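450aa long hypothetical fmu protein (Pyrococcus horikoshii, PDB 2YXL) probably methylates cytosines in RNA at carbon 5, using S-adenosyl-L-methionine as the methyl donor. Local coordinates at residues Y155-L161 and R353-E358; C340-T345 and C390-E396; G427-A431 and F441-L445. All coordinates share one frame; numbering follows the deposited sequence.

Interaction 1: residues Y155-L161 and R353-E358; sequences YLAPSWL and RWRLRE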
ATOM      1  N   TYR A 155      -2.843  19.655   5.246  1.00 45.05           N
ATOM      2  CA  TYR A 155      -2.823  18.515   4.333  1.00 44.25           C
ATOM      3  C   TYR A 155      -2.298  17.238   4.984  1.00 43.57           C
ATOM      4  O   TYR A 155      -2.432  16.154   4.415  1.00 43.47           O
ATOM      5  CB  TYR A 155      -2.005  18.829   3.076  1.00 44.48           C
ATOM      6  CG  TYR A 155      -2.578  19.909   2.179  1.00 44.76           C
ATOM      7  CD1 TYR A 155      -1.760  20.583   1.276  1.00 45.17           C
ATOM      8  CD2 TYR A 155      -3.929  20.260   2.230  1.00 44.84           C
ATOM      9  CE1 TYR A 155      -2.269  21.575   0.442  1.00 45.18           C
ATOM     10  CE2 TYR A 155      -4.446  21.255   1.404  1.00 44.82           C
ATOM     11  CZ  TYR A 155      -3.608  21.906   0.512  1.00 44.81           C
ATOM     12  OH  TYR A 155      -4.102  22.891  -0.312  1.00 44.87           O
ATOM     13  N   LEU A 156      -1.714  17.375   6.174  1.00 42.73           N
ATOM     14  CA  LEU A 156      -1.042  16.272   6.874  1.00 41.93           C
ATOM     15  C   LEU A 156       0.023  15.635   5.975  1.00 41.46           C
ATOM     16  O   LEU A 156       0.040  14.422   5.768  1.00 41.41           O
ATOM     17  CB  LEU A 156      -2.051  15.231   7.393  1.00 41.84           C
ATOM     18  CG  LEU A 156      -3.257  15.710   8.222  1.00 41.75           C
ATOM     19  CD1 LEU A 156      -4.190  14.551   8.552  1.00 41.05           C
ATOM     20  CD2 LEU A 156      -2.834  16.434   9.494  1.00 40.88           C
ATOM     21  N   ALA A 157       0.904  16.477   5.439  1.00 40.90           N
ATOM     22  CA  ALA A 157       1.906  16.055   4.460  1.00 40.46           C
ATOM     23  C   ALA A 157       3.137  16.964   4.503  1.00 40.09           C
ATOM     24  O   ALA A 157       3.019  18.138   4.861  1.00 39.99           O
ATOM     25  CB  ALA A 157       1.300  16.050   3.057  1.00 40.36           C
ATOM     26  N   PRO A 158       4.321  16.428   4.136  1.00 39.80           N
ATOM     27  CA  PRO A 158       5.514  17.280   4.114  1.00 39.50           C
ATOM     28  C   PRO A 158       5.449  18.302   2.984  1.00 39.24           C
ATOM     29  O   PRO A 158       4.846  18.038   1.941  1.00 39.31           O
ATOM     30  CB  PRO A 158       6.655  16.288   3.880  1.00 39.42           C
ATOM     31  CG  PRO A 158       6.023  15.135   3.198  1.00 39.69           C
ATOM     32  CD  PRO A 158       4.623  15.043   3.728  1.00 39.74           C
ATOM     33  N   SER A 159       6.071  19.456   3.206  1.00 38.97           N
ATOM     34  CA  SER A 159       6.013  20.591   2.282  1.00 38.64           C
ATOM     35  C   SER A 159       6.463  20.263   0.855  1.00 38.28           C
ATOM     36  O   SER A 159       5.873  20.756  -0.109  1.00 38.22           O
ATOM     37  CB  SER A 159       6.826  21.765   2.837  1.00 38.70           C
ATOM     38  OG  SER A 159       6.495  22.970   2.168  1.00 39.08           O
ATOM     39  N   TRP A 160       7.500  19.433   0.728  1.00 37.93           N
ATOM     40  CA  TRP A 160       8.022  19.038  -0.584  1.00 37.55           C
ATOM     41  C   TRP A 160       6.996  18.241  -1.389  1.00 37.49           C
ATOM     42  O   TRP A 160       6.911  18.397  -2.609  1.00 37.52           O
ATOM     43  CB  TRP A 160       9.337  18.254  -0.453  1.00 37.34           C
ATOM     44  CG  TRP A 160       9.173  16.797  -0.083  1.00 37.10           C
ATOM     45  CD1 TRP A 160       9.206  16.263   1.172  1.00 36.81           C
ATOM     46  CD2 TRP A 160       8.953  15.698  -0.982  1.00 36.88           C
ATOM     47  NE1 TRP A 160       9.019  14.901   1.114  1.00 36.77           N
ATOM     48  CE2 TRP A 160       8.861  14.528  -0.196  1.00 36.82           C
ATOM     49  CE3 TRP A 160       8.824  15.590  -2.376  1.00 36.89           C
ATOM     50  CZ2 TRP A 160       8.646  13.262  -0.754  1.00 36.75           C
ATOM     51  CZ3 TRP A 160       8.609  14.332  -2.932  1.00 36.72           C
ATOM     52  CH2 TRP A 160       8.523  13.185  -2.120  1.00 36.87           C
ATOM     53  N   LEU A 161       6.230  17.390  -0.702  1.00 37.33           N
ATOM     54  CA  LEU A 161       5.201  16.577  -1.341  1.00 37.27           C
ATOM     55  C   LEU A 161       4.037  17.457  -1.778  1.00 37.35           C
ATOM     56  O   LEU A 161       3.571  17.351  -2.913  1.00 37.40           O
ATOM     57  CB  LEU A 161       4.698  15.479  -0.399  1.00 37.17           C
ATOM     58  CG  LEU A 161       4.396  14.070  -0.939  1.00 37.04           C
ATOM     59  CD1 LEU A 161       3.271  13.432  -0.136  1.00 36.36           C
ATOM     60  CD2 LEU A 161       4.066  14.023  -2.434  1.00 36.42           C
ATOM     61  N   ARG A 353       3.897   8.798   2.940  1.00 33.94           N
ATOM     62  CA  ARG A 353       4.058  10.220   2.645  1.00 34.15           C
ATOM     63  C   ARG A 353       5.230  10.843   3.413  1.00 34.83           C
ATOM     64  O   ARG A 353       5.814  11.827   2.967  1.00 34.95           O
ATOM     65  CB  ARG A 353       2.758  10.989   2.917  1.00 34.09           C
ATOM     66  CG  ARG A 353       2.436  11.194   4.397  1.00 33.85           C
ATOM     67  CD  ARG A 353       1.051  11.767   4.617  1.00 33.40           C
ATOM     68  NE  ARG A 353      -0.008  10.828   4.255  1.00 31.89           N
ATOM     69  CZ  ARG A 353      -1.304  11.133   4.215  1.00 31.41           C
ATOM     70  NH1 ARG A 353      -2.190  10.207   3.869  1.00 30.03           N
ATOM     71  NH2 ARG A 353      -1.718  12.359   4.519  1.00 30.58           N
ATOM     72  N   TRP A 354       5.571  10.254   4.558  1.00 35.52           N
ATOM     73  CA  TRP A 354       6.659  10.755   5.395  1.00 36.34           C
ATOM     74  C   TRP A 354       7.995  10.052   5.135  1.00 37.32           C
ATOM     75  O   TRP A 354       9.056  10.630   5.363  1.00 37.28           O
ATOM     76  CB  TRP A 354       6.278  10.666   6.877  1.00 35.82           C
ATOM     77  CG  TRP A 354       5.044  11.446   7.198  1.00 35.57           C
ATOM     78  CD1 TRP A 354       3.802  10.943   7.471  1.00 35.04           C
ATOM     79  CD2 TRP A 354       4.917  12.872   7.243  1.00 34.97           C
ATOM     80  NE1 TRP A 354       2.916  11.965   7.697  1.00 34.51           N
ATOM     81  CE2 TRP A 354       3.571  13.161   7.562  1.00 34.67           C
ATOM     82  CE3 TRP A 354       5.811  13.935   7.052  1.00 34.69           C
ATOM     83  CZ2 TRP A 354       3.097  14.467   7.698  1.00 34.80           C
ATOM     84  CZ3 TRP A 354       5.338  15.235   7.186  1.00 35.09           C
ATOM     85  CH2 TRP A 354       3.990  15.488   7.506  1.00 35.13           C
ATOM     86  N   ARG A 355       7.934   8.813   4.653  1.00 38.72           N
ATOM     87  CA  ARG A 355       9.139   8.017   4.406  1.00 40.12           C
ATOM     88  C   ARG A 355       9.722   8.240   3.010  1.00 40.71           C
ATOM     89  O   ARG A 355      10.885   7.922   2.764  1.00 40.87           O
ATOM     90  CB  ARG A 355       8.875   6.520   4.641  1.00 40.33           C
ATOM     91  CG  ARG A 355       8.120   6.200   5.940  1.00 41.58           C
ATOM     92  CD  ARG A 355       8.903   5.249   6.848  1.00 43.48           C
ATOM     93  NE  ARG A 355       9.320   4.014   6.179  1.00 44.10           N
ATOM     94  CZ  ARG A 355      10.122   3.096   6.719  1.00 44.27           C
ATOM     95  NH1 ARG A 355      10.441   2.010   6.026  1.00 44.74           N
ATOM     96  NH2 ARG A 355      10.607   3.252   7.948  1.00 43.41           N
ATOM     97  N   LEU A 356       8.912   8.794   2.109  1.00 41.56           N
ATOM     98  CA  LEU A 356       9.330   9.064   0.733  1.00 42.36           C
ATOM     99  C   LEU A 356      10.350  10.188   0.598  1.00 42.88           C
ATOM    100  O   LEU A 356      10.260  11.210   1.280  1.00 42.89           O
ATOM    101  CB  LEU A 356       8.126   9.369  -0.160  1.00 42.41           C
ATOM    102  CG  LEU A 356       7.572   8.209  -0.984  1.00 43.15           C
ATOM    103  CD1 LEU A 356       6.385   8.676  -1.812  1.00 43.56           C
ATOM    104  CD2 LEU A 356       8.661   7.613  -1.878  1.00 44.05           C
ATOM    105  N   ARG A 357      11.303   9.979  -0.309  1.00 43.60           N
ATOM    106  CA  ARG A 357      12.381  10.923  -0.595  1.00 44.10           C
ATOM    107  C   ARG A 357      12.399  11.270  -2.099  1.00 44.60           C
ATOM    108  O   ARG A 357      11.691  10.644  -2.886  1.00 44.93           O
ATOM    109  CB  ARG A 357      13.711  10.319  -0.148  1.00 44.04           C
ATOM    110  CG  ARG A 357      13.847  10.077   1.349  1.00 43.96           C
ATOM    111  CD  ARG A 357      14.980   9.100   1.644  1.00 43.69           C
ATOM    112  NE  ARG A 357      16.242   9.503   1.019  1.00 43.47           N
ATOM    113  CZ  ARG A 357      17.146  10.300   1.582  1.00 43.11           C
ATOM    114  NH1 ARG A 357      18.256  10.605   0.927  1.00 43.03           N
ATOM    115  NH2 ARG A 357      16.947  10.794   2.796  1.00 43.15           N
ATOM    116  N   GLU A 358      13.248  12.218  -2.501  1.00 45.25           N
ATOM    117  CA  GLU A 358      13.090  12.932  -3.790  1.00 45.82           C
ATOM    118  C   GLU A 358      13.610  12.438  -5.187  1.00 46.10           C
ATOM    119  O   GLU A 358      12.959  12.779  -6.170  1.00 46.37           O
ATOM    120  CB  GLU A 358      13.390  14.429  -3.607  1.00 45.93           C
ATOM    121  CG  GLU A 358      12.578  15.328  -4.542  1.00 46.53           C
ATOM    122  CD  GLU A 358      11.979  16.543  -3.852  1.00 47.28           C
ATOM    123  OE1 GLU A 358      10.960  17.058  -4.357  1.00 47.46           O
ATOM    124  OE2 GLU A 358      12.516  16.983  -2.812  1.00 47.68           O
TER
HETATM  125  O   HOH W   1       8.453  12.659   2.706  1.00 50.31           O
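Arg353 reaches from Leu161 to the turn at Leu156-Ala157. Its CB rests on Leu161 CD1 at 3.9 Å. CG lies over the Trp354 ring, and CD passes beside Leu156 O. A bend at chi3 keeps the guanidinium beside the same carbonyl, where Arg353 NH2 donates to Leu156 O (3.0 Å, 165° at the hydrogen). The oxygen lies close to the guanidinium plane, whereas the donor stands above the carbonyl plane. Pro350 O, Ile346 O, Val180 O and Asn181 OD1 take the other N-H groups, so a long, multivalent arginine suits this buried place.

The turn breaks the chain between helix 147-155 and helix 159-169: Leu156 leaves the first helix with positive phi, and Pro158 is the N-cap of the second. Here helix 352-355 of the methyltransferase region packs on the loop leading into helix 159-169. Proline, with no N-H and a constrained phi, is tolerated ahead of a helix, and its compact apolar ring can lie on the indole. Its CD makes a CH-pi contact with the six-membered ring of Trp354, 3.8 Å from the centroid and 20° off the normal, while Trp354 NE1 turns to Lys62 O of helix 47-75.

Trp160 closes the other end of the contact. Leu356 CB meets the edge of its ring, in plane, 4.0 Å from Trp160 CZ2. A water accepts from Trp160 NE1 (2.8 Å) and donates to Arg353 O and Leu356 O, tying the indole to the end of helix 352-355. Glu358 lies alongside, its carboxylate plane 58° from the ring and OE1 obliquely 3.3 Å from Trp160 CE3, and forms a salt bridge with Arg164.

Interaction 2: residues C340-T345 and C390-E396; sequences CTSSGT and CSIFKEE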
ATOM      1  N   CYS A 340       8.118   1.020  -7.572  1.00 34.64           N
ATOM      2  CA  CYS A 340       7.966   2.466  -7.632  1.00 35.29           C
ATOM      3  C   CYS A 340       7.915   3.090  -6.245  1.00 35.61           C
ATOM      4  O   CYS A 340       8.049   2.392  -5.239  1.00 35.67           O
ATOM      5  CB  CYS A 340       6.718   2.834  -8.443  1.00 35.42           C
ATOM      6  SG  CYS A 340       5.163   2.340  -7.682  1.00 36.02           S
ATOM      7  N   THR A 341       7.723   4.407  -6.207  1.00 36.15           N
ATOM      8  CA  THR A 341       7.657   5.167  -4.956  1.00 36.63           C
ATOM      9  C   THR A 341       6.427   4.845  -4.104  1.00 36.95           C
ATOM     10  O   THR A 341       6.457   5.022  -2.885  1.00 37.17           O
ATOM     11  CB  THR A 341       7.671   6.689  -5.215  1.00 36.70           C
ATOM     12  OG1 THR A 341       6.653   7.030  -6.169  1.00 36.38           O
ATOM     13  CG2 THR A 341       9.041   7.140  -5.715  1.00 36.63           C
ATOM     14  N   SER A 342       5.358   4.386  -4.754  1.00 37.23           N
ATOM     15  CA  SER A 342       4.072   4.081  -4.100  1.00 37.56           C
ATOM     16  C   SER A 342       3.288   5.323  -3.659  1.00 37.30           C
ATOM     17  O   SER A 342       2.352   5.215  -2.866  1.00 37.51           O
ATOM     18  CB  SER A 342       4.252   3.106  -2.922  1.00 37.68           C
ATOM     19  OG  SER A 342       4.281   1.759  -3.365  1.00 38.82           O
ATOM     20  N   SER A 343       3.662   6.490  -4.185  1.00 36.99           N
ATOM     21  CA  SER A 343       3.055   7.770  -3.791  1.00 36.62           C
ATOM     22  C   SER A 343       1.534   7.807  -3.967  1.00 36.49           C
ATOM     23  O   SER A 343       0.836   8.525  -3.251  1.00 36.60           O
ATOM     24  CB  SER A 343       3.692   8.923  -4.564  1.00 36.50           C
ATOM     25  OG  SER A 343       3.585   8.711  -5.961  1.00 36.78           O
ATOM     26  N   GLY A 344       1.031   7.032  -4.923  1.00 36.06           N
ATOM     27  CA  GLY A 344      -0.404   6.930  -5.149  1.00 35.69           C
ATOM     28  C   GLY A 344      -1.141   6.127  -4.092  1.00 35.23           C
ATOM     29  O   GLY A 344      -2.372   6.106  -4.076  1.00 35.18           O
ATOM     30  N   THR A 345      -0.393   5.467  -3.210  1.00 34.76           N
ATOM     31  CA  THR A 345      -0.989   4.613  -2.187  1.00 34.58           C
ATOM     32  C   THR A 345      -1.004   5.254  -0.791  1.00 34.44           C
ATOM     33  O   THR A 345      -1.253   4.570   0.205  1.00 34.48           O
ATOM     34  CB  THR A 345      -0.321   3.210  -2.137  1.00 34.54           C
ATOM     35  OG1 THR A 345       1.015   3.322  -1.634  1.00 35.12           O
ATOM     36  CG2 THR A 345      -0.286   2.574  -3.518  1.00 34.45           C
ATOM     37  N   CYS A 390       2.031   2.376  -9.205  1.00 33.80           N
ATOM     38  CA  CYS A 390       1.079   3.001  -8.297  1.00 34.48           C
ATOM     39  C   CYS A 390       1.696   4.284  -7.744  1.00 34.38           C
ATOM     40  O   CYS A 390       1.664   4.550  -6.546  1.00 34.54           O
ATOM     41  CB  CYS A 390       0.645   2.038  -7.193  1.00 34.55           C
ATOM     42  SG  CYS A 390       2.005   1.213  -6.379  1.00 36.85           S
ATOM     43  N   SER A 391       2.268   5.067  -8.654  1.00 34.53           N
ATOM     44  CA  SER A 391       2.877   6.350  -8.335  1.00 34.49           C
ATOM     45  C   SER A 391       2.151   7.457  -9.090  1.00 34.61           C
ATOM     46  O   SER A 391       1.614   7.227 -10.172  1.00 34.39           O
ATOM     47  CB  SER A 391       4.360   6.341  -8.710  1.00 34.35           C
ATOM     48  OG  SER A 391       4.912   7.646  -8.642  1.00 34.07           O
ATOM     49  N   ILE A 392       2.142   8.656  -8.516  1.00 34.82           N
ATOM     50  CA  ILE A 392       1.487   9.800  -9.147  1.00 35.13           C
ATOM     51  C   ILE A 392       2.477  10.735  -9.842  1.00 35.18           C
ATOM     52  O   ILE A 392       2.069  11.689 -10.507  1.00 35.28           O
ATOM     53  CB  ILE A 392       0.629  10.604  -8.143  1.00 35.21           C
ATOM     54  CG1 ILE A 392       1.472  11.051  -6.946  1.00 35.40           C
ATOM     55  CG2 ILE A 392      -0.593   9.780  -7.711  1.00 35.48           C
ATOM     56  CD1 ILE A 392       0.958  12.298  -6.249  1.00 36.24           C
ATOM     57  N   PHE A 393       3.768  10.452  -9.690  1.00 35.18           N
ATOM     58  CA  PHE A 393       4.816  11.312 -10.230  1.00 35.27           C
ATOM     59  C   PHE A 393       5.031  11.102 -11.723  1.00 35.43           C
ATOM     60  O   PHE A 393       5.101   9.965 -12.198  1.00 35.52           O
ATOM     61  CB  PHE A 393       6.134  11.098  -9.479  1.00 35.20           C
ATOM     62  CG  PHE A 393       6.055  11.383  -8.003  1.00 35.02           C
ATOM     63  CD1 PHE A 393       6.508  10.444  -7.079  1.00 35.17           C
ATOM     64  CD2 PHE A 393       5.532  12.586  -7.534  1.00 34.84           C
ATOM     65  CE1 PHE A 393       6.450  10.698  -5.708  1.00 34.70           C
ATOM     66  CE2 PHE A 393       5.464  12.848  -6.164  1.00 34.80           C
ATOM     67  CZ  PHE A 393       5.927  11.901  -5.252  1.00 34.86           C
ATOM     68  N   LYS A 394       5.141  12.208 -12.453  1.00 35.59           N
ATOM     69  CA  LYS A 394       5.399  12.171 -13.893  1.00 35.76           C
ATOM     70  C   LYS A 394       6.734  11.502 -14.214  1.00 35.84           C
ATOM     71  O   LYS A 394       6.849  10.815 -15.228  1.00 35.83           O
ATOM     72  CB  LYS A 394       5.358  13.582 -14.491  1.00 35.78           C
ATOM     73  CG  LYS A 394       3.962  14.181 -14.582  1.00 35.91           C
ATOM     74  CD  LYS A 394       4.017  15.667 -14.895  1.00 36.15           C
ATOM     75  CE  LYS A 394       2.639  16.302 -14.794  1.00 36.47           C
ATOM     76  NZ  LYS A 394       2.697  17.787 -14.920  1.00 36.58           N
ATOM     77  N   GLU A 395       7.722  11.698 -13.339  1.00 35.98           N
ATOM     78  CA  GLU A 395       9.065  11.122 -13.498  1.00 36.18           C
ATOM     79  C   GLU A 395       9.080   9.602 -13.648  1.00 36.00           C
ATOM     80  O   GLU A 395       9.920   9.055 -14.363  1.00 36.11           O
ATOM     81  CB  GLU A 395       9.969  11.526 -12.331  1.00 36.32           C
ATOM     82  CG  GLU A 395      10.790  12.793 -12.566  1.00 37.63           C
ATOM     83  CD  GLU A 395       9.952  14.065 -12.624  1.00 39.01           C
ATOM     84  OE1 GLU A 395      10.435  15.056 -13.210  1.00 39.69           O
ATOM     85  OE2 GLU A 395       8.820  14.081 -12.086  1.00 39.72           O
ATOM     86  N   GLU A 396       8.153   8.932 -12.970  1.00 35.78           N
ATOM     87  CA  GLU A 396       8.059   7.479 -13.008  1.00 35.52           C
ATOM     88  C   GLU A 396       7.110   7.001 -14.098  1.00 35.33           C
ATOM     89  O   GLU A 396       7.094   5.819 -14.446  1.00 35.09           O
ATOM     90  CB  GLU A 396       7.583   6.955 -11.658  1.00 35.63           C
ATOM     91  CG  GLU A 396       8.635   6.984 -10.575  1.00 36.03           C
ATOM     92  CD  GLU A 396       8.038   6.761  -9.205  1.00 36.87           C
ATOM     93  OE1 GLU A 396       8.005   5.597  -8.757  1.00 36.79           O
ATOM     94  OE2 GLU A 396       7.585   7.747  -8.584  1.00 37.27           O
TER
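Ser343 and Thr341 turn their hydroxyls back between the backbone N and the carbonyl carbon (chi1 56° and 52°), which sets Ser343 OG before Ile392 N and Thr341 OG1 before the carboxylate of Glu396. Ile392 N donates to Ser343 OG at 2.9 Å, and the same oxygen sits over one face of the Phe393 ring, toward its rim.

Glu396 grips Thr341 with both oxygens: Thr341 N donates to Glu396 OE1 (2.8 Å) and Thr341 OG1 to Glu396 OE2 (2.7 Å), each on a syn lone pair. Threonine suits the spot because it offers a hydroxyl alongside its amide and lays its methyl CG2 against the carboxylate. Ser391 OG also donates to Glu396 OE2, from well above the carboxylate plane, and accepts from Phe393 N in an ST turn. Gln368 binds OE1 as well, so several donors hold this buried carboxylate, which should favour its ionised form.

Gly344 N donates to Cys390 O at 3.0 Å; glycine suits the close approach, its CA 3.8 Å from Ile392 CG2. These bonds bring together the two cysteine motifs of the RsmB/NOP family, Pro-Cys and Thr-Cys. Cys340 SG and Cys390 SG lie 3.6 Å apart, too far for a disulfide, and Cys390 N makes a weak hydrogen bond to Cys340 SG. Cys390 is the predicted nucleophile; the nearest atoms of its side chain and the bound sinefungin are about 5 Å apart.

The two loops follow the neighbouring parallel strands 331-337 and 383-389, and lead on to helices 352-355 and 398-407. Helix 361-376 packs on Cys340 and Thr341, while helix 159-169 packs on Ile392 and Phe393.

Interaction 3: residues G427-A431 and F441-L445; sequences GTMRA and FFYAL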
ATOM      1  N   GLY A 427      -3.116   8.821 -24.627  1.00 35.29           N
ATOM      2  CA  GLY A 427      -3.086   7.376 -24.842  1.00 34.86           C
ATOM      3  C   GLY A 427      -2.809   6.627 -23.550  1.00 34.62           C
ATOM      4  O   GLY A 427      -3.054   5.420 -23.456  1.00 34.49           O
ATOM      5  N   THR A 428      -2.284   7.351 -22.560  1.00 34.24           N
ATOM      6  CA  THR A 428      -2.026   6.793 -21.235  1.00 33.98           C
ATOM      7  C   THR A 428      -3.186   7.104 -20.296  1.00 33.78           C
ATOM      8  O   THR A 428      -3.943   8.052 -20.517  1.00 33.78           O
ATOM      9  CB  THR A 428      -0.699   7.317 -20.615  1.00 34.08           C
ATOM     10  OG1 THR A 428      -0.790   8.726 -20.364  1.00 33.80           O
ATOM     11  CG2 THR A 428       0.487   7.025 -21.532  1.00 33.85           C
ATOM     12  N   MET A 429      -3.309   6.305 -19.241  1.00 33.45           N
ATOM     13  CA  MET A 429      -4.436   6.406 -18.330  1.00 33.04           C
ATOM     14  C   MET A 429      -3.970   6.558 -16.889  1.00 32.98           C
ATOM     15  O   MET A 429      -2.984   5.945 -16.481  1.00 32.87           O
ATOM     16  CB  MET A 429      -5.332   5.175 -18.478  1.00 33.04           C
ATOM     17  CG  MET A 429      -6.651   5.242 -17.727  1.00 32.53           C
ATOM     18  SD  MET A 429      -7.804   3.967 -18.264  1.00 32.68           S
ATOM     19  CE  MET A 429      -6.975   2.469 -17.730  1.00 32.28           C
ATOM     20  N   ARG A 430      -4.681   7.389 -16.131  1.00 32.92           N
ATOM     21  CA  ARG A 430      -4.402   7.582 -14.712  1.00 33.04           C
ATOM     22  C   ARG A 430      -5.653   7.408 -13.851  1.00 32.94           C
ATOM     23  O   ARG A 430      -6.745   7.844 -14.229  1.00 33.06           O
ATOM     24  CB  ARG A 430      -3.792   8.961 -14.458  1.00 32.96           C
ATOM     25  CG  ARG A 430      -2.307   9.060 -14.752  1.00 33.31           C
ATOM     26  CD  ARG A 430      -1.794  10.448 -14.418  1.00 33.43           C
ATOM     27  NE  ARG A 430      -0.336  10.521 -14.434  1.00 34.65           N
ATOM     28  CZ  ARG A 430       0.433  10.650 -13.354  1.00 35.64           C
ATOM     29  NH1 ARG A 430      -0.109  10.725 -12.143  1.00 36.31           N
ATOM     30  NH2 ARG A 430       1.753  10.714 -13.485  1.00 35.61           N
ATOM     31  N   ALA A 431      -5.477   6.757 -12.705  1.00 32.71           N
ATOM     32  CA  ALA A 431      -6.496   6.698 -11.666  1.00 32.41           C
ATOM     33  C   ALA A 431      -6.085   7.632 -10.537  1.00 32.35           C
ATOM     34  O   ALA A 431      -4.893   7.793 -10.251  1.00 32.02           O
ATOM     35  CB  ALA A 431      -6.658   5.278 -11.149  1.00 32.36           C
ATOM     36  N   PHE A 441      -2.782   5.630  -9.761  1.00 31.90           N
ATOM     37  CA  PHE A 441      -2.261   4.588 -10.639  1.00 31.74           C
ATOM     38  C   PHE A 441      -1.969   5.124 -12.036  1.00 31.76           C
ATOM     39  O   PHE A 441      -2.530   6.142 -12.450  1.00 31.91           O
ATOM     40  CB  PHE A 441      -3.269   3.442 -10.723  1.00 31.53           C
ATOM     41  CG  PHE A 441      -2.649   2.076 -10.758  1.00 30.95           C
ATOM     42  CD1 PHE A 441      -2.513   1.390 -11.960  1.00 30.51           C
ATOM     43  CD2 PHE A 441      -2.220   1.464  -9.586  1.00 30.71           C
ATOM     44  CE1 PHE A 441      -1.954   0.118 -11.997  1.00 30.32           C
ATOM     45  CE2 PHE A 441      -1.657   0.190  -9.609  1.00 30.96           C
ATOM     46  CZ  PHE A 441      -1.522  -0.484 -10.821  1.00 31.02           C
ATOM     47  N   PHE A 442      -1.087   4.431 -12.755  1.00 31.60           N
ATOM     48  CA  PHE A 442      -0.711   4.823 -14.107  1.00 31.32           C
ATOM     49  C   PHE A 442      -0.672   3.615 -15.028  1.00 31.28           C
ATOM     50  O   PHE A 442      -0.222   2.541 -14.633  1.00 31.04           O
ATOM     51  CB  PHE A 442       0.643   5.530 -14.096  1.00 31.46           C
ATOM     52  CG  PHE A 442       1.106   5.980 -15.456  1.00 31.61           C
ATOM     53  CD1 PHE A 442       0.551   7.108 -16.058  1.00 31.21           C
ATOM     54  CD2 PHE A 442       2.102   5.280 -16.131  1.00 31.44           C
ATOM     55  CE1 PHE A 442       0.976   7.528 -17.304  1.00 31.38           C
ATOM     56  CE2 PHE A 442       2.536   5.694 -17.382  1.00 31.72           C
ATOM     57  CZ  PHE A 442       1.970   6.820 -17.971  1.00 31.81           C
ATOM     58  N   TYR A 443      -1.153   3.810 -16.255  1.00 31.33           N
ATOM     59  CA  TYR A 443      -1.228   2.755 -17.263  1.00 31.38           C
ATOM     60  C   TYR A 443      -0.618   3.228 -18.579  1.00 31.38           C
ATOM     61  O   TYR A 443      -0.920   4.331 -19.053  1.00 31.51           O
ATOM     62  CB  TYR A 443      -2.688   2.353 -17.526  1.00 31.54           C
ATOM     63  CG  TYR A 443      -3.510   2.029 -16.300  1.00 31.63           C
ATOM     64  CD1 TYR A 443      -4.042   3.045 -15.509  1.00 31.61           C
ATOM     65  CD2 TYR A 443      -3.784   0.705 -15.952  1.00 31.79           C
ATOM     66  CE1 TYR A 443      -4.802   2.758 -14.392  1.00 32.24           C
ATOM     67  CE2 TYR A 443      -4.549   0.404 -14.833  1.00 31.79           C
ATOM     68  CZ  TYR A 443      -5.055   1.438 -14.059  1.00 32.03           C
ATOM     69  OH  TYR A 443      -5.808   1.167 -12.946  1.00 31.51           O
ATOM     70  N   ALA A 444       0.228   2.389 -19.174  1.00 31.14           N
ATOM     71  CA  ALA A 444       0.754   2.642 -20.511  1.00 30.83           C
ATOM     72  C   ALA A 444       0.802   1.344 -21.301  1.00 30.74           C
ATOM     73  O   ALA A 444       1.595   0.452 -20.991  1.00 30.73           O
ATOM     74  CB  ALA A 444       2.125   3.271 -20.437  1.00 30.88           C
ATOM     75  N   LEU A 445      -0.061   1.240 -22.308  1.00 30.56           N
ATOM     76  CA  LEU A 445      -0.120   0.052 -23.149  1.00 30.47           C
ATOM     77  C   LEU A 445       0.665   0.273 -24.440  1.00 30.50           C
ATOM     78  O   LEU A 445       0.480   1.272 -25.140  1.00 30.47           O
ATOM     79  CB  LEU A 445      -1.571  -0.358 -23.438  1.00 30.46           C
ATOM     80  CG  LEU A 445      -1.818  -1.730 -24.082  1.00 30.24           C
ATOM     81  CD1 LEU A 445      -1.371  -2.880 -23.176  1.00 29.84           C
ATOM     82  CD2 LEU A 445      -3.284  -1.894 -24.467  1.00 30.41           C
TER
HETATM   83  O   HOH W   2      -2.340   8.896 -11.350  1.00 46.73           O
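An antiparallel pair of strands near the C-terminus extends the Rossmann-like sheet of the methyltransferase. Strand 441-447 runs antiparallel to 383-389, to 429-431 and to the short strand 412-413, consistent with the reversed last strand of class I methyltransferases. Met429 and Tyr443 form a hydrogen-bonded pair, with Met429 N to Tyr443 O at 3.1 Å and Tyr443 N to Met429 O at 2.8 Å. Ala431 and Phe441 form another, and between them Arg430 and Phe442 are a non-hydrogen-bonded pair.

On the face carrying Met429 and Tyr443, the methionine runs out with CG anti to the backbone N (chi1 -172°) and then bends at chi3, laying its methyl over the phenol. Met429 CE is 3.8 Å from the Tyr443 centroid and 14° off the normal, a CH-pi contact within a Met-aromatic pair; the unbranched side chain can bend its terminal methyl onto the ring while the sulfur stands farther off. Phe441 CD1 lies on the opposite face of that ring, and Tyr443 OH bonds to Ala247 O. Small Ala431 fits beside Phe441, CB to CB at 3.9 Å.

The other face holds Arg430 and Phe442. Arg430 CG meets the edge of the phenylalanine, 3.7 Å from Phe442 CD1, and its extended chain carries the guanidinium to a salt bridge with Glu398 and a bond to Ile392 O. Thr428 CB touches the same ring at Phe442 CE1 (3.7 Å).

Helix 246-255 packs against Phe441 and Tyr443, helix 398-407 against Phe442 and Ala444, and strand 421-422 flanks 429-431 on the side away from 441-447.

In the fold
The three contacts run from the helical N-terminal side into the catalytic domain. Interactions 1 and 2 have centres about 13 Å apart and touch through Leu356, which packs on Thr341 and Ser343, and through Leu161 on Phe393. The centres of interactions 3 and 2 are about 12 Å apart, joined by a probable hydrogen bond from Arg430 NH1 to Ile392 O and by Phe441 against Cys390; interaction 3 does not touch interaction 1, whose centre is about 23 Å away. Along the chain the segments of interactions 1 and 2 alternate, while interaction 3 follows both. Interaction 2, which holds the predicted nucleophile, is thus flanked by the junction with helix 159-169 and by the antiparallel end of the central sheet.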